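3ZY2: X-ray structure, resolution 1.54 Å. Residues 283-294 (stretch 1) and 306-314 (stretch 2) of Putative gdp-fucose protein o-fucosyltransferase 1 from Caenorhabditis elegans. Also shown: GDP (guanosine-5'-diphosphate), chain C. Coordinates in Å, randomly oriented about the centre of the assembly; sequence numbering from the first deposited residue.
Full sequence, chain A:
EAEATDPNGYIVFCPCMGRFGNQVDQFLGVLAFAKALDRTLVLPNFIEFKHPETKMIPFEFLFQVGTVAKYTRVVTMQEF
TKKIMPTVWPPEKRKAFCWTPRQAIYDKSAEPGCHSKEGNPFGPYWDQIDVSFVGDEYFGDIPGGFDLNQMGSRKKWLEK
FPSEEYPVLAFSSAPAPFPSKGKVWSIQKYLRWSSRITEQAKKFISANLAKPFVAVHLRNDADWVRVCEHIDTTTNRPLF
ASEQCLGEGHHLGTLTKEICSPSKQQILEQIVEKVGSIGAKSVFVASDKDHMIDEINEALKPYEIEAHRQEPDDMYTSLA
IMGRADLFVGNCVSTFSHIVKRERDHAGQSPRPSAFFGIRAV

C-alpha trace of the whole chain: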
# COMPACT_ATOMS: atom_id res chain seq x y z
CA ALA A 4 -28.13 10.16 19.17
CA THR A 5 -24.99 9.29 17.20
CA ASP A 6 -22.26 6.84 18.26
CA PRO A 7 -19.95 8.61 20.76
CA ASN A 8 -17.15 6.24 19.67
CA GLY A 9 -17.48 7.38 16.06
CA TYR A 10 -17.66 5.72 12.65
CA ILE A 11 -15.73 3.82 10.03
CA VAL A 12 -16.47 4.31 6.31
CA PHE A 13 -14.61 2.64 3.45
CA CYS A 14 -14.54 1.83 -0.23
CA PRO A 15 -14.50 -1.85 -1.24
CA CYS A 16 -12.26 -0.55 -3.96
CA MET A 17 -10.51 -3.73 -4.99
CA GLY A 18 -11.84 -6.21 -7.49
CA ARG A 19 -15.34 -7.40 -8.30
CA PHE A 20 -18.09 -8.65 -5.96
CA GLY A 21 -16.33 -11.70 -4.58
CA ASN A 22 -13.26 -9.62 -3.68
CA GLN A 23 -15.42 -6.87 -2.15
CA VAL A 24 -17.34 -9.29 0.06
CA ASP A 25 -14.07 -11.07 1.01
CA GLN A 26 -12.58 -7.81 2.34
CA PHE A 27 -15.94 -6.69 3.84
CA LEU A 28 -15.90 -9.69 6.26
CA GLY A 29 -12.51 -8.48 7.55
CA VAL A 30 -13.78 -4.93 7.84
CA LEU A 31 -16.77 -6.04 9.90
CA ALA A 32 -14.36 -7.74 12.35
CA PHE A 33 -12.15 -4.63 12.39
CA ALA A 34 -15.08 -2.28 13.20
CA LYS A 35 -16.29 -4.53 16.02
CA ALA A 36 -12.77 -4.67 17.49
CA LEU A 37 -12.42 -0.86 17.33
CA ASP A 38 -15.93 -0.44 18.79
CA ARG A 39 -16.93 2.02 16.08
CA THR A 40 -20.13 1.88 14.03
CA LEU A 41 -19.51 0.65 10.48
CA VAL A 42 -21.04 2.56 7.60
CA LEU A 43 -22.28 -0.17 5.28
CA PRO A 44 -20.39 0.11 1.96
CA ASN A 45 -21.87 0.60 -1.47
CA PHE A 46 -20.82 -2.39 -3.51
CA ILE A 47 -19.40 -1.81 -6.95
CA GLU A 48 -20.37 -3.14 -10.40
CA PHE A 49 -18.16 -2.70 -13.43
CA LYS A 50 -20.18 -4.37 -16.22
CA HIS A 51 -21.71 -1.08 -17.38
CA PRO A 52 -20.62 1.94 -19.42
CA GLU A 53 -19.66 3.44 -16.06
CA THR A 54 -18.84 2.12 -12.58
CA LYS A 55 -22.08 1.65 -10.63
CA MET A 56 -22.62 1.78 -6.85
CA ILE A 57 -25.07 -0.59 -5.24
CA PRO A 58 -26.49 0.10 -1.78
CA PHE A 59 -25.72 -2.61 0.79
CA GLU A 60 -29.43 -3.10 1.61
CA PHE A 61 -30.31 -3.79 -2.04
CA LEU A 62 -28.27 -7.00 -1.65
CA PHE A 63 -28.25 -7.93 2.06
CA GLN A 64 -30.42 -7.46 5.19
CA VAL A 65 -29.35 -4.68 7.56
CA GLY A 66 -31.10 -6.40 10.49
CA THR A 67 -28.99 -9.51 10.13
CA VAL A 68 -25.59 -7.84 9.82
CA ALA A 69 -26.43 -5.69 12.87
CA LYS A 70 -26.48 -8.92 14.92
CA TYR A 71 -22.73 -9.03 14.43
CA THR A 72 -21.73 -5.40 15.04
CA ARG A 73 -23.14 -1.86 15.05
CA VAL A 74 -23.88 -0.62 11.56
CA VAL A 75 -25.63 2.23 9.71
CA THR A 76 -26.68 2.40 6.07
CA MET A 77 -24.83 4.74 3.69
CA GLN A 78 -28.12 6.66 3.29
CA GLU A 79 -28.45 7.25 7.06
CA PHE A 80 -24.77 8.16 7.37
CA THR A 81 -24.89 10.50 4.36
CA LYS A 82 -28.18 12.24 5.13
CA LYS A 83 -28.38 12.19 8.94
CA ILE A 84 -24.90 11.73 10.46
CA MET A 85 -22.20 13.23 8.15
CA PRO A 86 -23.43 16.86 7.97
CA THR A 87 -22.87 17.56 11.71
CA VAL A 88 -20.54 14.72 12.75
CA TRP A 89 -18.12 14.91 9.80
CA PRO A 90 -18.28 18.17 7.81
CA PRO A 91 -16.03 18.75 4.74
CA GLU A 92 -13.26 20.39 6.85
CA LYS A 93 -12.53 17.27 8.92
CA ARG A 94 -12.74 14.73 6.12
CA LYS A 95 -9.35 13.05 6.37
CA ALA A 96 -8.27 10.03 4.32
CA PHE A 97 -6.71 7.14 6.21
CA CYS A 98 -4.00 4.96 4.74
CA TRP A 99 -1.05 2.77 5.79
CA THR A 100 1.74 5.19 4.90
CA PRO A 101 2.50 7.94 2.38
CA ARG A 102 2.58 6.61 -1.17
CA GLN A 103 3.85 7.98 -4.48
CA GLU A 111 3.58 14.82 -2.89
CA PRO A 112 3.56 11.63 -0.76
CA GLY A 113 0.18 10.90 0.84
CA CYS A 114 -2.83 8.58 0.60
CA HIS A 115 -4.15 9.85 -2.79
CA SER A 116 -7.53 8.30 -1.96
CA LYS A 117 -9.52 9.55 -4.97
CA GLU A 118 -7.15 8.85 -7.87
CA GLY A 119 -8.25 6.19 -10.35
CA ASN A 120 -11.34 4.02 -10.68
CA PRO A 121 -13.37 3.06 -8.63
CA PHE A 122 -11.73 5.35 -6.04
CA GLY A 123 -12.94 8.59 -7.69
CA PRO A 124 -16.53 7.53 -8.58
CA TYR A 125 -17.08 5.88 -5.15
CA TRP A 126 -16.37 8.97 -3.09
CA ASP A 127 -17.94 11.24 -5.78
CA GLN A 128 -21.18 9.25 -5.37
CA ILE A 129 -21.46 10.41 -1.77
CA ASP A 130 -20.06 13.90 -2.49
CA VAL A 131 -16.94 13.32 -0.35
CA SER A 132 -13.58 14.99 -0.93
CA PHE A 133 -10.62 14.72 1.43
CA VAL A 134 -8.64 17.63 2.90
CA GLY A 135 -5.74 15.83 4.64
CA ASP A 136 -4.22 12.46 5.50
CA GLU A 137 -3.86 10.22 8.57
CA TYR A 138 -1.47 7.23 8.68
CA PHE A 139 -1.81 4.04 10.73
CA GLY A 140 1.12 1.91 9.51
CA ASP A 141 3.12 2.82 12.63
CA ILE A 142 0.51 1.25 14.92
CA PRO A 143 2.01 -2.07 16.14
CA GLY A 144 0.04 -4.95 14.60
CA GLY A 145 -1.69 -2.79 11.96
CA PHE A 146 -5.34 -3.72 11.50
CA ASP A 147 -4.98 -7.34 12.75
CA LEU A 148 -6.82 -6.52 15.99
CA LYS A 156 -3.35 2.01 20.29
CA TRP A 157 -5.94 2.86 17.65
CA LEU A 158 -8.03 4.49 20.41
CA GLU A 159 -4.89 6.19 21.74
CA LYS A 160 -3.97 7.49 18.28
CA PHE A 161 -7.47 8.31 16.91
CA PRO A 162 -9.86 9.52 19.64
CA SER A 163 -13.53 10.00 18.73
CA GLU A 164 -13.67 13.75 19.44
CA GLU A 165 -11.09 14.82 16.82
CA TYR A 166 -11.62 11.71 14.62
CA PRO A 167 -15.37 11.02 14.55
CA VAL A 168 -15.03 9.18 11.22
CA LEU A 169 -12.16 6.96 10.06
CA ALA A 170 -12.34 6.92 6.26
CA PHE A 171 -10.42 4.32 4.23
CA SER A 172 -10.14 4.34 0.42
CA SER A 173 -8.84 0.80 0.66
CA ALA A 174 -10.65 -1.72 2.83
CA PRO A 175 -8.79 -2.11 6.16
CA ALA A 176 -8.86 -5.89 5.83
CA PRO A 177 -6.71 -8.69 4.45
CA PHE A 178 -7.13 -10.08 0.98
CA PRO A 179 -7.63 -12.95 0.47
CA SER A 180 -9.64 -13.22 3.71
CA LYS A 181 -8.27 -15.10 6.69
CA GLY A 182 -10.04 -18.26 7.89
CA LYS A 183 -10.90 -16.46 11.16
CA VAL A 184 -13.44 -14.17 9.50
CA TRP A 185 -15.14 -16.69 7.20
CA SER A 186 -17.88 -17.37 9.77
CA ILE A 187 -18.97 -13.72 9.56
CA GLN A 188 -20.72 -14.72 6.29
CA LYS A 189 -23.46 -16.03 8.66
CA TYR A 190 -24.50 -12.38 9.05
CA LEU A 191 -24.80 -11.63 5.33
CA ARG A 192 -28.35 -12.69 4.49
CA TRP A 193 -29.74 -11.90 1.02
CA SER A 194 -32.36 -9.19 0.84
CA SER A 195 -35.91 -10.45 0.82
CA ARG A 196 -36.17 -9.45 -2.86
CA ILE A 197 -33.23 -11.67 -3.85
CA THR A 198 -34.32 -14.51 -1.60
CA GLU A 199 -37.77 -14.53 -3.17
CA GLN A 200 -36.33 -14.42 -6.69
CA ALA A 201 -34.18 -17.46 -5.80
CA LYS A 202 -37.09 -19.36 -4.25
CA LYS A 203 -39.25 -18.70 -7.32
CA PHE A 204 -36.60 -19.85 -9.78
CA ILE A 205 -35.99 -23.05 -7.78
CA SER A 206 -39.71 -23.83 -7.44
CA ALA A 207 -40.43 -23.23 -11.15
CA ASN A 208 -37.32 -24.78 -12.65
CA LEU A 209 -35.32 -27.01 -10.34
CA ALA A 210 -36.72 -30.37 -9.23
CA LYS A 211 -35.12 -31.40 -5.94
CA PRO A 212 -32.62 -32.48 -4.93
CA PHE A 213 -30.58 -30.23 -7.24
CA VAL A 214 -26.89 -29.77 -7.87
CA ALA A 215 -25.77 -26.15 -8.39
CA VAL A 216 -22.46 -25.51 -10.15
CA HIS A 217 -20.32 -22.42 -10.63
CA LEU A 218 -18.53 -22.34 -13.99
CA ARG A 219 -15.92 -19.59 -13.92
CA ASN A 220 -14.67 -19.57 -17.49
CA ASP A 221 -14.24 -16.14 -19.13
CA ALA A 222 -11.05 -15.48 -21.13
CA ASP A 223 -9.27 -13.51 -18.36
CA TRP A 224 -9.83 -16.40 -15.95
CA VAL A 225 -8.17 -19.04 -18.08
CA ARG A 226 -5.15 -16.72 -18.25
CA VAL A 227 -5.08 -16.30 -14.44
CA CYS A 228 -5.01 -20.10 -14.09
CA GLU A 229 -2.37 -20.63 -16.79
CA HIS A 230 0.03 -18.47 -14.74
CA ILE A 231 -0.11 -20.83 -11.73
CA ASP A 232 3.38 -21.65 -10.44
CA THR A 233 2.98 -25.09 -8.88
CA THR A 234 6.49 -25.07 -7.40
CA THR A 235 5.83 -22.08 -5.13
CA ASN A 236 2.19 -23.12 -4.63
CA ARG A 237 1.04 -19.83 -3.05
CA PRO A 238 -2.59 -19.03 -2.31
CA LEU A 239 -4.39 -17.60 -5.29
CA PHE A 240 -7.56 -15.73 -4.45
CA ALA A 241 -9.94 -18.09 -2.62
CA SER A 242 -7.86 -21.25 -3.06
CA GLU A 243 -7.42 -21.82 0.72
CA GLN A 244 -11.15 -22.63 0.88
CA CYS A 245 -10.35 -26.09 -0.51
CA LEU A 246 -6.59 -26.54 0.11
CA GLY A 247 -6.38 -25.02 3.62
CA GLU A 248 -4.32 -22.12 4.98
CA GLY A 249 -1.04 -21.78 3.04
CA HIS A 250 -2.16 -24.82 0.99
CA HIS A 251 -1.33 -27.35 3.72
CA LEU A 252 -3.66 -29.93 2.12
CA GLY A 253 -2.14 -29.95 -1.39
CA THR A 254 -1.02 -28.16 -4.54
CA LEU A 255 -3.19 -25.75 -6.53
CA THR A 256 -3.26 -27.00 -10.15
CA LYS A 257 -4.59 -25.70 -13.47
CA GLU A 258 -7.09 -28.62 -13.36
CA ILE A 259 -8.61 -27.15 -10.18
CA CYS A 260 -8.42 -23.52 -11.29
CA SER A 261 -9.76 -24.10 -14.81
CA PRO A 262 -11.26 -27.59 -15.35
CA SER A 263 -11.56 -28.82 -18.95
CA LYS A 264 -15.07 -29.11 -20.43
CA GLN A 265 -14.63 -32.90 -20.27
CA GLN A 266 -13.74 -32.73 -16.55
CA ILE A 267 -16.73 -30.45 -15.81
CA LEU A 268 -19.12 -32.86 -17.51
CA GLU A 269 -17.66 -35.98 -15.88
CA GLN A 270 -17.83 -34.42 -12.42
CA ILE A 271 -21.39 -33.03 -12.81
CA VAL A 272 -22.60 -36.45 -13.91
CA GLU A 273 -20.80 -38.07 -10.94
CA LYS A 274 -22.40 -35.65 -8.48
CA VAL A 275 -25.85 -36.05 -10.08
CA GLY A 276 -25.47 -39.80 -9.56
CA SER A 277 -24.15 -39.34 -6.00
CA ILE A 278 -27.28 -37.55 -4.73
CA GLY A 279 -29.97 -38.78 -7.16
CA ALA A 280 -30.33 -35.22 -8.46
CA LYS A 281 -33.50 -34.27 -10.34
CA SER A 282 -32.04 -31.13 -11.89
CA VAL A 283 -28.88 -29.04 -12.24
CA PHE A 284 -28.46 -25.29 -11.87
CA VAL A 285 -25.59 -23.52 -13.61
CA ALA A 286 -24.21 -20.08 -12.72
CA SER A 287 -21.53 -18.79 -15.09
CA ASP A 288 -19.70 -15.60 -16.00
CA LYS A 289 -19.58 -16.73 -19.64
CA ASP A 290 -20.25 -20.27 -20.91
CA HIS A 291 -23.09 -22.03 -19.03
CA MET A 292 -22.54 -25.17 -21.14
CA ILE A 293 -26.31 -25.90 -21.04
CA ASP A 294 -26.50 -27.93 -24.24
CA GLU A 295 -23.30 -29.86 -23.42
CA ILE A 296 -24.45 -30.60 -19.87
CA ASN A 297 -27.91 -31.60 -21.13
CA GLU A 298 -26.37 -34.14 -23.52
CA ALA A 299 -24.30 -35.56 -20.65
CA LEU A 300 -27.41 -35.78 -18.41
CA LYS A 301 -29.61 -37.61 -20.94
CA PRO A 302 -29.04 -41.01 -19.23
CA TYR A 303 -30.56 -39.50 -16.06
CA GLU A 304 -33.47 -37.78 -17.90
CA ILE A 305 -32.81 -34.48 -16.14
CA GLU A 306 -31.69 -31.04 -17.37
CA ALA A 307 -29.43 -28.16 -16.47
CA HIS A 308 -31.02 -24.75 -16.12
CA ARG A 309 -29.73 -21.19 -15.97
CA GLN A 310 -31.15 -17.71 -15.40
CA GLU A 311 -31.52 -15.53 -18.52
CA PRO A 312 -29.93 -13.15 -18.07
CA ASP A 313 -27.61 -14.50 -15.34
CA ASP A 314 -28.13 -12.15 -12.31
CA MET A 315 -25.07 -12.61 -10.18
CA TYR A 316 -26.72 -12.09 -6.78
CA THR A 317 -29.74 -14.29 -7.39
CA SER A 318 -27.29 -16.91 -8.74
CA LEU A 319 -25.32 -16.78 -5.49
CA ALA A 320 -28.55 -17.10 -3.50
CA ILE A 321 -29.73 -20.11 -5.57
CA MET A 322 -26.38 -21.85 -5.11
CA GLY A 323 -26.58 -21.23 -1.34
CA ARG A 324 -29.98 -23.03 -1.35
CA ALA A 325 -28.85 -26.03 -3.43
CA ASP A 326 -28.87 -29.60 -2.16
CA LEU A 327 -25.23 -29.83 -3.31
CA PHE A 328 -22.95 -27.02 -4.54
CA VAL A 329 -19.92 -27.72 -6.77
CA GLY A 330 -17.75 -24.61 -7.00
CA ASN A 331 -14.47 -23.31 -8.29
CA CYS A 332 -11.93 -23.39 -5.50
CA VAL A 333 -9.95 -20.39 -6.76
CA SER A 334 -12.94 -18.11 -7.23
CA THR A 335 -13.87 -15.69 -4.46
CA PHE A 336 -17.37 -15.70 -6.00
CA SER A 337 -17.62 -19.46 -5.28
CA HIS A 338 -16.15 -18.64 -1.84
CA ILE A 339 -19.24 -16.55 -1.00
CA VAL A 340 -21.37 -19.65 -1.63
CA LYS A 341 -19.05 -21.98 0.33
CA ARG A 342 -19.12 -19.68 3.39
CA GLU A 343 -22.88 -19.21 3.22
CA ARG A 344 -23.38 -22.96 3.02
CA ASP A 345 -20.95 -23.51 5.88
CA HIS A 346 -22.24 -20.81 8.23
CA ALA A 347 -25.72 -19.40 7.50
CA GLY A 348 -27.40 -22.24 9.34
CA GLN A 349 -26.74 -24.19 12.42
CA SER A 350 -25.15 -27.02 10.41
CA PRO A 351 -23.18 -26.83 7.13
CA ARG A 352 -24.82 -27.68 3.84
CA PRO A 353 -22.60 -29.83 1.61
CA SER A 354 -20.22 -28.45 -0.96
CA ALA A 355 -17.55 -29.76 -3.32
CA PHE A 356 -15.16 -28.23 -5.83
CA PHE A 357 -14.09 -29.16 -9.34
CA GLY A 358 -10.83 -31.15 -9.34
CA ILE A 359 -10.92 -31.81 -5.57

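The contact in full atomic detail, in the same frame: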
# COMPACT_ATOMS: atom_id res chain seq x y z
N VAL A 283 -30.15 -29.74 -12.43
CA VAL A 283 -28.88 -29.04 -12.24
C VAL A 283 -29.09 -27.55 -12.51
O VAL A 283 -29.82 -27.17 -13.44
CB VAL A 283 -27.76 -29.63 -13.16
CG1 VAL A 283 -26.51 -28.73 -13.14
CG2 VAL A 283 -27.44 -31.07 -12.75
N PHE A 284 -28.50 -26.73 -11.66
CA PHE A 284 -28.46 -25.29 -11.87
C PHE A 284 -27.04 -24.88 -12.22
O PHE A 284 -26.08 -25.30 -11.55
CB PHE A 284 -28.90 -24.55 -10.61
CG PHE A 284 -28.76 -23.06 -10.72
CD1 PHE A 284 -29.62 -22.31 -11.56
CD2 PHE A 284 -27.76 -22.39 -10.02
CE1 PHE A 284 -29.52 -20.92 -11.65
CE2 PHE A 284 -27.64 -20.99 -10.12
CZ PHE A 284 -28.52 -20.27 -10.96
N VAL A 285 -26.91 -24.03 -13.23
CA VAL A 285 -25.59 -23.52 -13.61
C VAL A 285 -25.54 -21.99 -13.50
O VAL A 285 -26.36 -21.28 -14.12
CB VAL A 285 -25.25 -23.87 -15.08
CG1 VAL A 285 -23.86 -23.30 -15.47
CG2 VAL A 285 -25.32 -25.38 -15.34
N ALA A 286 -24.56 -21.51 -12.75
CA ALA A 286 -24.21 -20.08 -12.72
C ALA A 286 -22.87 -19.95 -13.43
O ALA A 286 -21.95 -20.70 -13.17
CB ALA A 286 -24.08 -19.57 -11.27
N SER A 287 -22.78 -19.01 -14.37
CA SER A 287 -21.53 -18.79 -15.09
C SER A 287 -21.36 -17.31 -15.43
O SER A 287 -22.34 -16.59 -15.59
CB SER A 287 -21.48 -19.64 -16.37
OG SER A 287 -20.19 -19.49 -16.99
N ASP A 288 -20.10 -16.90 -15.49
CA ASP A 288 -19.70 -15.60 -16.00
C ASP A 288 -19.66 -15.54 -17.52
O ASP A 288 -19.58 -14.44 -18.09
CB ASP A 288 -18.34 -15.20 -15.43
CG ASP A 288 -17.23 -16.17 -15.80
OD1 ASP A 288 -17.47 -17.34 -16.13
OD2 ASP A 288 -16.06 -15.72 -15.77
N LYS A 289 -19.71 -16.69 -18.17
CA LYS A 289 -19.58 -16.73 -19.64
C LYS A 289 -20.32 -17.92 -20.26
O LYS A 289 -21.43 -17.76 -20.77
CB LYS A 289 -18.11 -16.72 -20.05
CG LYS A 289 -17.92 -16.46 -21.55
CD LYS A 289 -16.49 -16.66 -22.01
CE LYS A 289 -16.45 -16.77 -23.54
NZ LYS A 289 -17.09 -18.02 -24.05
N ASP A 290 -19.71 -19.10 -20.21
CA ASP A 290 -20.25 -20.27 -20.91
C ASP A 290 -20.95 -21.20 -19.92
O ASP A 290 -20.29 -21.92 -19.15
CB ASP A 290 -19.09 -21.02 -21.59
CG ASP A 290 -19.55 -22.25 -22.37
OD1 ASP A 290 -20.77 -22.49 -22.52
OD2 ASP A 290 -18.65 -22.97 -22.88
N HIS A 291 -22.29 -21.16 -19.92
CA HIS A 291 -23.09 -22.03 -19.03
C HIS A 291 -23.11 -23.51 -19.46
O HIS A 291 -23.56 -24.37 -18.70
CB HIS A 291 -24.54 -21.54 -18.90
CG HIS A 291 -24.66 -20.15 -18.36
ND1 HIS A 291 -25.11 -19.87 -17.08
CD2 HIS A 291 -24.39 -18.95 -18.93
CE1 HIS A 291 -25.09 -18.56 -16.89
NE2 HIS A 291 -24.65 -17.98 -17.99
N MET A 292 -22.65 -23.80 -20.67
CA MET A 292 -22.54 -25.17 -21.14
C MET A 292 -23.85 -25.95 -21.06
O MET A 292 -23.82 -27.15 -20.88
CB MET A 292 -21.46 -25.92 -20.35
CG MET A 292 -20.03 -25.45 -20.60
SD MET A 292 -18.85 -26.32 -19.55
CE MET A 292 -18.99 -27.98 -20.23
N ILE A 293 -24.99 -25.26 -21.22
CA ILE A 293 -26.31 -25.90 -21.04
C ILE A 293 -26.52 -27.06 -21.99
O ILE A 293 -26.88 -28.16 -21.56
CB ILE A 293 -27.51 -24.89 -21.11
CG1 ILE A 293 -27.43 -23.85 -19.99
CG2 ILE A 293 -28.88 -25.59 -21.06
CD1 ILE A 293 -27.51 -24.43 -18.57
N ASP A 294 -26.28 -26.85 -23.28
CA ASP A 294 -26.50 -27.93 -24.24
C ASP A 294 -25.56 -29.10 -23.98
O ASP A 294 -25.99 -30.26 -24.03
CB ASP A 294 -26.38 -27.44 -25.68
CG ASP A 294 -27.54 -26.55 -26.09
OD1 ASP A 294 -28.54 -26.46 -25.36
OD2 ASP A 294 -27.46 -25.94 -27.17
N GLU A 306 -32.29 -32.15 -16.61
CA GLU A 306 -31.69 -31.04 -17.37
C GLU A 306 -31.00 -30.05 -16.47
O GLU A 306 -31.28 -29.98 -15.26
CB GLU A 306 -32.74 -30.32 -18.23
CG GLU A 306 -33.18 -31.13 -19.44
CD GLU A 306 -34.03 -30.33 -20.45
OE1 GLU A 306 -34.55 -29.25 -20.11
OE2 GLU A 306 -34.15 -30.81 -21.60
N ALA A 307 -30.08 -29.31 -17.08
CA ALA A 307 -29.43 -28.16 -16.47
C ALA A 307 -30.21 -26.92 -16.87
O ALA A 307 -30.75 -26.82 -17.99
CB ALA A 307 -28.02 -28.05 -16.96
N HIS A 308 -30.25 -25.97 -15.95
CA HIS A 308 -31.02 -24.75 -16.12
C HIS A 308 -30.18 -23.56 -15.68
O HIS A 308 -29.36 -23.67 -14.76
CB HIS A 308 -32.30 -24.79 -15.26
CG HIS A 308 -33.19 -25.95 -15.53
ND1 HIS A 308 -32.96 -27.20 -14.99
CD2 HIS A 308 -34.33 -26.05 -16.25
CE1 HIS A 308 -33.92 -28.02 -15.38
NE2 HIS A 308 -34.76 -27.35 -16.13
N ARG A 309 -30.41 -22.42 -16.33
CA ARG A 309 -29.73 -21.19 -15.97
C ARG A 309 -30.75 -20.06 -15.96
O ARG A 309 -31.84 -20.21 -16.53
CB ARG A 309 -28.68 -20.85 -17.03
CG ARG A 309 -29.24 -20.82 -18.45
CD ARG A 309 -28.32 -20.05 -19.38
NE ARG A 309 -28.21 -18.64 -18.98
CZ ARG A 309 -27.63 -17.70 -19.71
NH1 ARG A 309 -27.07 -18.00 -20.88
NH2 ARG A 309 -27.60 -16.44 -19.27
N GLN A 310 -30.39 -18.96 -15.30
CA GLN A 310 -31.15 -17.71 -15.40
C GLN A 310 -30.78 -16.97 -16.69
O GLN A 310 -29.62 -16.96 -17.08
CB GLN A 310 -30.83 -16.81 -14.21
CG GLN A 310 -31.15 -17.37 -12.86
CD GLN A 310 -31.00 -16.31 -11.82
OE1 GLN A 310 -29.89 -15.88 -11.51
NE2 GLN A 310 -32.12 -15.85 -11.29
N GLU A 311 -31.77 -16.35 -17.32
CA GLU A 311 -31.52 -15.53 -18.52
C GLU A 311 -32.19 -14.18 -18.35
O GLU A 311 -33.42 -14.11 -18.39
CB GLU A 311 -32.04 -16.20 -19.79
CG GLU A 311 -31.19 -17.36 -20.31
CD GLU A 311 -31.83 -18.09 -21.46
OE1 GLU A 311 -31.84 -17.54 -22.58
OE2 GLU A 311 -32.33 -19.23 -21.24
N PRO A 312 -31.40 -13.10 -18.15
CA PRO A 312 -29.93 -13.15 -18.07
C PRO A 312 -29.46 -13.70 -16.73
O PRO A 312 -30.29 -13.85 -15.81
CB PRO A 312 -29.52 -11.68 -18.21
CG PRO A 312 -30.71 -10.91 -17.69
CD PRO A 312 -31.93 -11.74 -17.92
N ASP A 313 -28.16 -13.99 -16.61
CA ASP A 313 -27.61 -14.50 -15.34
C ASP A 313 -27.36 -13.33 -14.38
O ASP A 313 -26.43 -12.55 -14.59
CB ASP A 313 -26.31 -15.31 -15.59
CG ASP A 313 -25.82 -16.05 -14.35
OD1 ASP A 313 -25.74 -15.46 -13.27
OD2 ASP A 313 -25.47 -17.23 -14.47
N ASP A 314 -28.22 -13.21 -13.35
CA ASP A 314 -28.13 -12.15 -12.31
C ASP A 314 -27.22 -12.67 -11.23
O ASP A 314 -27.53 -13.69 -10.59
CB ASP A 314 -29.47 -11.88 -11.64
CG ASP A 314 -29.40 -10.72 -10.66
OD1 ASP A 314 -29.58 -9.57 -11.13
OD2 ASP A 314 -29.16 -10.89 -9.43
PB GDP C . -13.39 -14.08 -8.79
O1B GDP C . -14.30 -15.14 -9.31
O2B GDP C . -12.63 -14.02 -7.42
O3B GDP C . -13.03 -12.88 -9.85
O3A GDP C . -14.86 -13.33 -8.33
PA GDP C . -15.15 -11.64 -8.24
O1A GDP C . -16.80 -12.04 -7.83
O2A GDP C . -14.40 -10.81 -7.53
O5' GDP C . -14.85 -11.53 -10.00
C5' GDP C . -15.91 -12.19 -10.32
C4' GDP C . -16.83 -11.84 -11.24
O4' GDP C . -17.16 -12.14 -12.54
C3' GDP C . -17.99 -11.83 -10.48
O3' GDP C . -18.64 -10.54 -9.52
C2' GDP C . -19.72 -11.46 -11.78
O2' GDP C . -19.62 -10.12 -11.98
C1' GDP C . -18.91 -12.32 -12.73
N9 GDP C . -19.20 -13.54 -12.45
C8 GDP C . -18.07 -14.82 -11.82
N7 GDP C . -19.10 -15.60 -11.83
C5 GDP C . -20.32 -15.42 -12.16
C6 GDP C . -21.92 -16.08 -12.34
O6 GDP C . -21.87 -17.17 -12.01
N1 GDP C . -22.52 -15.26 -12.71
C2 GDP C . -22.58 -14.07 -13.07
N2 GDP C . -23.30 -13.47 -13.41
N3 GDP C . -21.36 -13.07 -13.08
C4 GDP C . -20.28 -13.89 -12.59
O HOH W 1 -27.95 -18.85 -13.98

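Stretch 2 meets stretch 1 first through parallel backbone pairing and then through side chains, and the rules change along the way. Glu306 opens the ladder with its backbone alone: its O accepts a hydrogen bond from Val283 N at 3.1 Å, while its CA-to-CB bond points away, and the residue is exposed.

Ala307 pairs with Val283, the distance from Ala307 CA to Val283 CA being 4.4 Å. The small residue sits where three apolar side chains converge on one methyl: Ala307 CB lies 4.1 Å from Val283 CB, 4.1 Å from Val285 CG2 and 4.0 Å from Ile293 CD1. Ile293, at the start of the helix that follows the strand, thus packs against the same sheet face as Val283 and Ala307. Ala307 CA also comes within 3.2 Å of Val283 O, a CA-H...O contact.

His308 carries the next two rungs. His308 N donates to Val283 O at 2.8 Å, and His308 O accepts from Val285 N at 2.9 Å, so one residue reaches both sides of Phe284, the alternating pattern of parallel sheet. Phe284 CA adds a CA-H...O contact to His308 O at 3.4 Å. The side chains of Phe284 and His308 share the face opposite Ala307.

By Arg309 the backbones have drawn slightly apart, Arg309 CA lying 5.3 Å from Val285 CA, and the side chain takes over. Its guanidinium lies flat on the His291 ring, centres 3.7 Å apart and planes at 11°, while Arg309 CD sits over the ring face, 4.0 Å from the centroid. Arg309 CG packs 3.9 Å from Ile293 CG1. The guanidinium is steadied from its own stretch: Arg309 NE and Arg309 NH2 both donate to Gln310 O, at 2.9 and 3.0 Å.

Gln310 touches the edge of the Phe284 ring, Gln310 CG being 4.1 Å from Phe284 CE1. Beyond the direct backbone pairing, a water fills the gap: its O accepts from Gln310 N at 2.8 Å and donates to Val285 O at 2.9 Å and Asp313 OD2 at 3.0 Å.

Glu311 and Pro312, the latter after a cis peptide bond, make no contact with stretch 1, and the chain returns at Asp313, whose CA-to-CB bond points toward stretch 1. Asp313 OD2, its position less certain in the model, accepts from Ser287 N at 3.2 Å. Asp313 OD1 accepts from GDP N2 at 3.2 Å and, weakly, from GDP N1 at 3.3 Å. In the model one carboxylate links the strand end to the guanine.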